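Local structure of acetylornithine aminotransferase (Aquifex aeolicus, 2EH6) at residues L42-K48 with V283-V288; L243-I249 with L276-G281. The protein catalyses the pyridoxal-phosphate-dependent transfer of an amino group from N(2)-acetyl-L-ornithine to 2-oxoglutarate in arginine biosynthesis, working as a homodimer. One frame throughout, in Å; residues are numbered along the deposited sequence.

Contact 1: residues L42-K48 with V283-V288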
ATOM      1  N   LEU A  42     -19.783  -4.539   0.045  1.00 22.98           N
ATOM      2  CA  LEU A  42     -21.056  -4.439   0.764  1.00 23.35           C
ATOM      3  C   LEU A  42     -21.759  -3.097   0.532  1.00 24.36           C
ATOM      4  O   LEU A  42     -22.616  -2.688   1.323  1.00 24.42           O
ATOM      5  CB  LEU A  42     -20.836  -4.640   2.266  1.00 21.93           C
ATOM      6  CG  LEU A  42     -20.122  -5.932   2.681  1.00 23.47           C
ATOM      7  CD1 LEU A  42     -19.988  -5.979   4.197  1.00 21.87           C
ATOM      8  CD2 LEU A  42     -20.895  -7.141   2.181  1.00 23.43           C
ATOM      9  N   GLY A  43     -21.406  -2.422  -0.555  1.00 24.91           N
ATOM     10  CA  GLY A  43     -22.016  -1.134  -0.843  1.00 25.86           C
ATOM     11  C   GLY A  43     -21.517  -0.067   0.115  1.00 27.94           C
ATOM     12  O   GLY A  43     -20.477  -0.237   0.752  1.00 28.55           O
ATOM     13  N   HIS A  44     -22.265   1.027   0.232  1.00 26.26           N
ATOM     14  CA  HIS A  44     -21.883   2.128   1.105  1.00 27.71           C
ATOM     15  C   HIS A  44     -22.745   2.204   2.356  1.00 28.02           C
ATOM     16  O   HIS A  44     -23.914   1.808   2.349  1.00 29.36           O
ATOM     17  CB  HIS A  44     -21.996   3.448   0.338  1.00 28.02           C
ATOM     18  CG  HIS A  44     -21.185   3.481  -0.919  1.00 26.86           C
ATOM     19  ND1 HIS A  44     -19.847   3.814  -0.935  1.00 26.22           N
ATOM     20  CD2 HIS A  44     -21.517   3.196  -2.199  1.00 26.41           C
ATOM     21  CE1 HIS A  44     -19.391   3.732  -2.171  1.00 26.33           C
ATOM     22  NE2 HIS A  44     -20.384   3.359  -2.958  1.00 26.70           N
ATOM     23  N   ALA A  45     -22.160   2.722   3.428  1.00 28.67           N
ATOM     24  CA  ALA A  45     -22.865   2.882   4.690  1.00 29.74           C
ATOM     25  C   ALA A  45     -23.529   1.594   5.160  1.00 30.78           C
ATOM     26  O   ALA A  45     -24.602   1.624   5.767  1.00 32.04           O
ATOM     27  CB  ALA A  45     -23.915   3.994   4.562  1.00 28.32           C
ATOM     28  N   TYR A  46     -22.899   0.461   4.871  1.00 30.56           N
ATOM     29  CA  TYR A  46     -23.435  -0.822   5.296  1.00 29.50           C
ATOM     30  C   TYR A  46     -23.445  -0.797   6.826  1.00 29.63           C
ATOM     31  O   TYR A  46     -22.394  -0.731   7.455  1.00 28.80           O
ATOM     32  CB  TYR A  46     -22.540  -1.954   4.789  1.00 28.40           C
ATOM     33  CG  TYR A  46     -23.141  -3.324   4.960  1.00 28.79           C
ATOM     34  CD1 TYR A  46     -24.183  -3.753   4.141  1.00 28.74           C
ATOM     35  CD2 TYR A  46     -22.660  -4.201   5.935  1.00 30.61           C
ATOM     36  CE1 TYR A  46     -24.732  -5.022   4.282  1.00 29.54           C
ATOM     37  CE2 TYR A  46     -23.203  -5.474   6.085  1.00 31.99           C
ATOM     38  CZ  TYR A  46     -24.236  -5.876   5.254  1.00 31.79           C
ATOM     39  OH  TYR A  46     -24.756  -7.138   5.381  1.00 35.02           O
ATOM     40  N   PRO A  47     -24.640  -0.851   7.441  1.00 29.96           N
ATOM     41  CA  PRO A  47     -24.805  -0.824   8.900  1.00 29.70           C
ATOM     42  C   PRO A  47     -23.779  -1.583   9.745  1.00 29.67           C
ATOM     43  O   PRO A  47     -23.107  -0.996  10.590  1.00 28.66           O
ATOM     44  CB  PRO A  47     -26.227  -1.357   9.090  1.00 29.84           C
ATOM     45  CG  PRO A  47     -26.931  -0.808   7.898  1.00 31.14           C
ATOM     46  CD  PRO A  47     -25.939  -1.080   6.778  1.00 29.80           C
ATOM     47  N   LYS A  48     -23.656  -2.886   9.527  1.00 29.43           N
ATOM     48  CA  LYS A  48     -22.718  -3.673  10.318  1.00 30.18           C
ATOM     49  C   LYS A  48     -21.284  -3.169  10.167  1.00 29.46           C
ATOM     50  O   LYS A  48     -20.536  -3.103  11.144  1.00 26.69           O
ATOM     51  CB  LYS A  48     -22.796  -5.149   9.930  1.00 32.49           C
ATOM     52  CG  LYS A  48     -21.969  -6.059  10.822  1.00 39.33           C
ATOM     53  CD  LYS A  48     -22.090  -7.517  10.389  1.00 44.13           C
ATOM     54  CE  LYS A  48     -21.325  -8.445  11.321  1.00 45.10           C
ATOM     55  NZ  LYS A  48     -21.535  -9.877  10.957  1.00 47.21           N
ATOM     56  N   VAL A 283     -15.668  -8.154   9.160  1.00 29.64           N
ATOM     57  CA  VAL A 283     -17.081  -7.943   8.884  1.00 26.26           C
ATOM     58  C   VAL A 283     -17.415  -8.408   7.472  1.00 26.18           C
ATOM     59  O   VAL A 283     -18.391  -9.128   7.253  1.00 24.72           O
ATOM     60  CB  VAL A 283     -17.468  -6.451   9.026  1.00 27.03           C
ATOM     61  CG1 VAL A 283     -18.896  -6.246   8.564  1.00 25.47           C
ATOM     62  CG2 VAL A 283     -17.318  -6.000  10.475  1.00 25.18           C
ATOM     63  N   VAL A 284     -16.598  -7.998   6.511  1.00 25.73           N
ATOM     64  CA  VAL A 284     -16.818  -8.368   5.118  1.00 25.11           C
ATOM     65  C   VAL A 284     -16.790  -9.879   4.897  1.00 25.43           C
ATOM     66  O   VAL A 284     -17.657 -10.437   4.227  1.00 26.14           O
ATOM     67  CB  VAL A 284     -15.767  -7.707   4.204  1.00 24.52           C
ATOM     68  CG1 VAL A 284     -15.884  -8.254   2.788  1.00 23.06           C
ATOM     69  CG2 VAL A 284     -15.961  -6.194   4.208  1.00 25.33           C
ATOM     70  N   VAL A 285     -15.793 -10.548   5.457  1.00 27.08           N
ATOM     71  CA  VAL A 285     -15.702 -11.988   5.276  1.00 28.22           C
ATOM     72  C   VAL A 285     -16.928 -12.721   5.823  1.00 29.39           C
ATOM     73  O   VAL A 285     -17.448 -13.624   5.168  1.00 30.16           O
ATOM     74  CB  VAL A 285     -14.412 -12.542   5.907  1.00 27.74           C
ATOM     75  CG1 VAL A 285     -14.434 -14.067   5.894  1.00 27.44           C
ATOM     76  CG2 VAL A 285     -13.202 -12.033   5.105  1.00 24.13           C
ATOM     77  N   ASP A 286     -17.401 -12.332   7.001  1.00 29.39           N
ATOM     78  CA  ASP A 286     -18.578 -12.980   7.572  1.00 31.00           C
ATOM     79  C   ASP A 286     -19.818 -12.709   6.729  1.00 31.03           C
ATOM     80  O   ASP A 286     -20.600 -13.619   6.444  1.00 28.98           O
ATOM     81  CB  ASP A 286     -18.833 -12.500   9.004  1.00 35.53           C
ATOM     82  CG  ASP A 286     -17.804 -13.019   9.986  1.00 38.52           C
ATOM     83  OD1 ASP A 286     -17.116 -14.011   9.658  1.00 40.86           O
ATOM     84  OD2 ASP A 286     -17.694 -12.444  11.091  1.00 42.38           O
ATOM     85  N   GLU A 287     -19.999 -11.454   6.326  1.00 29.15           N
ATOM     86  CA  GLU A 287     -21.160 -11.090   5.521  1.00 29.99           C
ATOM     87  C   GLU A 287     -21.133 -11.700   4.132  1.00 29.11           C
ATOM     88  O   GLU A 287     -22.153 -12.171   3.632  1.00 29.82           O
ATOM     89  CB  GLU A 287     -21.271  -9.567   5.409  1.00 30.78           C
ATOM     90  CG  GLU A 287     -21.505  -8.877   6.743  1.00 34.16           C
ATOM     91  CD  GLU A 287     -22.781  -9.348   7.415  1.00 37.60           C
ATOM     92  OE1 GLU A 287     -23.861  -9.178   6.814  1.00 40.47           O
ATOM     93  OE2 GLU A 287     -22.706  -9.890   8.538  1.00 40.31           O
ATOM     94  N   VAL A 288     -19.964 -11.689   3.503  1.00 29.69           N
ATOM     95  CA  VAL A 288     -19.821 -12.225   2.157  1.00 29.52           C
ATOM     96  C   VAL A 288     -20.121 -13.716   2.050  1.00 30.99           C
ATOM     97  O   VAL A 288     -20.771 -14.148   1.105  1.00 31.96           O
ATOM     98  CB  VAL A 288     -18.400 -11.959   1.603  1.00 30.14           C
ATOM     99  CG1 VAL A 288     -18.145 -12.814   0.368  1.00 29.09           C
ATOM    100  CG2 VAL A 288     -18.258 -10.483   1.249  1.00 27.39           C
TER
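In this class-III aminotransferase, which has the fold type I of PLP enzymes, the loop 42-46 and the first turn of helix 47-59 dock on one face of the long helix 275-308, joining an N-terminal part of the chain to a helical segment that starts 235 residues after Lys48. Glu287 organises the polar half of the joint. Its chi1, chi2 and chi3 all lie near -60°, so the side chain curls, setting its two oxygens for different donors. Tyr46, the N-cap residue of helix 47-59, has chi1 in the t well and sends its phenol towards helix 275-308, where OH donates a hydrogen bond to Glu287 OE1 at 2.6 Å; the acceptor lies near the ring plane, where a phenol hydroxyl can best be met. Lys48 is fully extended, t at all four chi angles. That conformation lets its methylenes cover Val283, with Lys48 CG 3.8 Å from Val283 CG1, while the ammonium group still reaches the carboxylate.

Beneath these groups the contact turns apolar. Leu42, in the common m,t rotamer, points at the helix and lays CD1 4.0 Å from both Val284 CG2 and Glu287 CB. Val283, Val284 and Val288 are all t at chi1, a conformation well suited to valine in a helix; the leucine packs on Val284 and, more loosely, on Val288. On the far side of the loop, His44 and Ala45 pack on the second subunit. The charged margin is closed by the salt bridge from Lys48 NZ to Glu287 OE2, 2.7 Å long.

Contact 2: residues L243-I249 with L276-G281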
ATOM      1  N   LEU A 243     -12.000  -7.162  -0.070  1.00 25.04           N
ATOM      2  CA  LEU A 243     -11.746  -7.718   1.259  1.00 22.85           C
ATOM      3  C   LEU A 243     -11.994  -6.725   2.392  1.00 23.47           C
ATOM      4  O   LEU A 243     -12.441  -7.106   3.479  1.00 23.50           O
ATOM      5  CB  LEU A 243     -10.301  -8.213   1.335  1.00 23.26           C
ATOM      6  CG  LEU A 243      -9.770  -8.691   2.688  1.00 23.23           C
ATOM      7  CD1 LEU A 243     -10.616  -9.852   3.213  1.00 25.60           C
ATOM      8  CD2 LEU A 243      -8.325  -9.131   2.516  1.00 25.06           C
ATOM      9  N   GLY A 244     -11.703  -5.451   2.138  1.00 22.38           N
ATOM     10  CA  GLY A 244     -11.883  -4.438   3.157  1.00 21.16           C
ATOM     11  C   GLY A 244     -13.176  -3.643   3.055  1.00 22.37           C
ATOM     12  O   GLY A 244     -13.409  -2.755   3.865  1.00 22.66           O
ATOM     13  N   GLY A 245     -14.005  -3.951   2.065  1.00 21.62           N
ATOM     14  CA  GLY A 245     -15.271  -3.249   1.900  1.00 24.13           C
ATOM     15  C   GLY A 245     -15.160  -1.737   1.763  1.00 25.59           C
ATOM     16  O   GLY A 245     -16.145  -1.013   1.947  1.00 22.87           O
ATOM     17  N   GLY A 246     -13.967  -1.253   1.431  1.00 23.16           N
ATOM     18  CA  GLY A 246     -13.768   0.179   1.293  1.00 24.06           C
ATOM     19  C   GLY A 246     -12.530   0.634   2.035  1.00 22.89           C
ATOM     20  O   GLY A 246     -11.924   1.646   1.681  1.00 22.61           O
ATOM     21  N   VAL A 247     -12.163  -0.102   3.081  1.00 20.42           N
ATOM     22  CA  VAL A 247     -10.967   0.220   3.857  1.00 21.42           C
ATOM     23  C   VAL A 247      -9.775  -0.458   3.161  1.00 22.76           C
ATOM     24  O   VAL A 247      -9.864  -1.630   2.782  1.00 22.27           O
ATOM     25  CB  VAL A 247     -11.097  -0.312   5.302  1.00 22.11           C
ATOM     26  CG1 VAL A 247      -9.822  -0.014   6.096  1.00 23.20           C
ATOM     27  CG2 VAL A 247     -12.310   0.331   5.985  1.00 20.76           C
ATOM     28  N   PRO A 248      -8.652   0.268   2.971  1.00 21.31           N
ATOM     29  CA  PRO A 248      -7.486  -0.329   2.306  1.00 22.15           C
ATOM     30  C   PRO A 248      -6.935  -1.540   3.042  1.00 21.21           C
ATOM     31  O   PRO A 248      -6.671  -1.483   4.241  1.00 20.31           O
ATOM     32  CB  PRO A 248      -6.472   0.810   2.278  1.00 24.21           C
ATOM     33  CG  PRO A 248      -7.352   2.058   2.301  1.00 23.38           C
ATOM     34  CD  PRO A 248      -8.399   1.681   3.305  1.00 22.75           C
ATOM     35  N   ILE A 249      -6.762  -2.635   2.314  1.00 23.01           N
ATOM     36  CA  ILE A 249      -6.224  -3.855   2.901  1.00 21.12           C
ATOM     37  C   ILE A 249      -5.784  -4.779   1.779  1.00 21.50           C
ATOM     38  O   ILE A 249      -6.299  -4.719   0.665  1.00 22.23           O
ATOM     39  CB  ILE A 249      -7.284  -4.572   3.787  1.00 21.38           C
ATOM     40  CG1 ILE A 249      -6.639  -5.738   4.548  1.00 22.71           C
ATOM     41  CG2 ILE A 249      -8.436  -5.072   2.921  1.00 24.01           C
ATOM     42  CD1 ILE A 249      -7.559  -6.381   5.603  1.00 21.67           C
ATOM     43  N   LEU A 276      -7.912  -1.376  12.155  1.00 23.23           N
ATOM     44  CA  LEU A 276      -9.034  -0.822  11.406  1.00 23.11           C
ATOM     45  C   LEU A 276      -9.314  -1.669  10.163  1.00 23.93           C
ATOM     46  O   LEU A 276     -10.459  -2.021   9.878  1.00 23.44           O
ATOM     47  CB  LEU A 276      -8.738   0.622  11.002  1.00 25.25           C
ATOM     48  CG  LEU A 276      -9.930   1.394  10.428  1.00 27.76           C
ATOM     49  CD1 LEU A 276     -10.983   1.570  11.511  1.00 28.35           C
ATOM     50  CD2 LEU A 276      -9.471   2.745   9.907  1.00 28.03           C
ATOM     51  N   ALA A 277      -8.259  -1.998   9.428  1.00 24.09           N
ATOM     52  CA  ALA A 277      -8.384  -2.811   8.225  1.00 24.60           C
ATOM     53  C   ALA A 277      -8.896  -4.211   8.571  1.00 24.61           C
ATOM     54  O   ALA A 277      -9.743  -4.775   7.869  1.00 24.83           O
ATOM     55  CB  ALA A 277      -7.025  -2.914   7.527  1.00 24.99           C
ATOM     56  N   CYS A 278      -8.375  -4.776   9.649  1.00 24.41           N
ATOM     57  CA  CYS A 278      -8.788  -6.114  10.054  1.00 25.83           C
ATOM     58  C   CYS A 278     -10.231  -6.162  10.549  1.00 24.48           C
ATOM     59  O   CYS A 278     -10.926  -7.152  10.349  1.00 24.30           O
ATOM     60  CB  CYS A 278      -7.832  -6.659  11.114  1.00 25.17           C
ATOM     61  SG  CYS A 278      -6.178  -7.075  10.450  1.00 28.16           S
ATOM     62  N   ARG A 279     -10.689  -5.089  11.187  1.00 25.83           N
ATOM     63  CA  ARG A 279     -12.067  -5.052  11.672  1.00 26.29           C
ATOM     64  C   ARG A 279     -12.983  -5.050  10.446  1.00 26.15           C
ATOM     65  O   ARG A 279     -14.022  -5.714  10.421  1.00 26.07           O
ATOM     66  CB  ARG A 279     -12.288  -3.789  12.513  1.00 30.21           C
ATOM     67  CG  ARG A 279     -13.639  -3.702  13.228  1.00 33.57           C
ATOM     68  CD  ARG A 279     -13.758  -4.693  14.388  1.00 36.28           C
ATOM     69  NE  ARG A 279     -15.020  -4.530  15.113  1.00 38.86           N
ATOM     70  CZ  ARG A 279     -15.215  -3.688  16.130  1.00 40.85           C
ATOM     71  NH1 ARG A 279     -14.230  -2.915  16.572  1.00 41.40           N
ATOM     72  NH2 ARG A 279     -16.410  -3.611  16.704  1.00 41.91           N
ATOM     73  N   ALA A 280     -12.582  -4.311   9.417  1.00 22.73           N
ATOM     74  CA  ALA A 280     -13.360  -4.237   8.189  1.00 23.31           C
ATOM     75  C   ALA A 280     -13.395  -5.599   7.513  1.00 24.17           C
ATOM     76  O   ALA A 280     -14.464  -6.097   7.145  1.00 23.29           O
ATOM     77  CB  ALA A 280     -12.754  -3.200   7.247  1.00 20.52           C
ATOM     78  N   GLY A 281     -12.217  -6.197   7.352  1.00 23.20           N
ATOM     79  CA  GLY A 281     -12.130  -7.497   6.714  1.00 26.26           C
ATOM     80  C   GLY A 281     -12.934  -8.561   7.439  1.00 26.11           C
ATOM     81  O   GLY A 281     -13.539  -9.422   6.809  1.00 25.47           O
TER
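Near the start of helix 275-308, small residues let the glycine-rich loop between strands 236-239 and 250-255 come very close. Leu276 meets the loop only lightly, its O 4.3 Å from Val247 CG1, and also packs on Leu276 of the second subunit. Ala277 is the most heavily covered residue of the helical segment. Its CA is 3.8 Å from Val247 CG1; with its CB 3.6 Å from Pro248 O and 4.0 Å from Ile249 CD1, a side chain no larger than a methyl suits the place. Cys278 points away from the loop and packs on helix 70-81, and Arg279 forms a salt bridge with Glu55 of helix 47-59. Ala280 faces the loop again: its CB sits 3.5 Å from Gly244 O and 3.8 Å from Val247 CG2, beside the type I' turn Gly244-Val247. Positive phi suits glycine at Gly245 and Gly246; a CB on Gly244 would clash with Val247 O, and one on Gly246 with the preceding carbonyl. Gly281 then brings its bare CA to 3.3 Å from Leu243 O in a CA-H...O contact; a CB here would already touch that carbonyl and Ile249 CD1, so anything larger would probably push the loop away. Leu243 O has no conventional hydrogen-bonding partner, so the fit is essentially van der Waals. Shape complementarity thus holds the loop after Lys241, the cofactor-bearing lysine (not attached in this structure), against the helix.

Both contacts use helix 275-308, but at successive turns and at different depths. Contact 2 is wholly buried, and small residues and bare backbone give it a tight apolar fit; contact 1 lies closer to the surface, where long side chains bridge a wider gap and charges pair at an exposed margin over a buried valine-leucine layer. The centres of contact 1 and contact 2 are about 10 Å apart. The two meet directly: Val284 of contact 1 packs its CB 3.5 Å from Leu243 O of contact 2 and its CG2 3.7 Å from Gly245 N. Thus one helix carries the loop after Lys241 and the 42-48 segment, and both contacts also touch the second subunit.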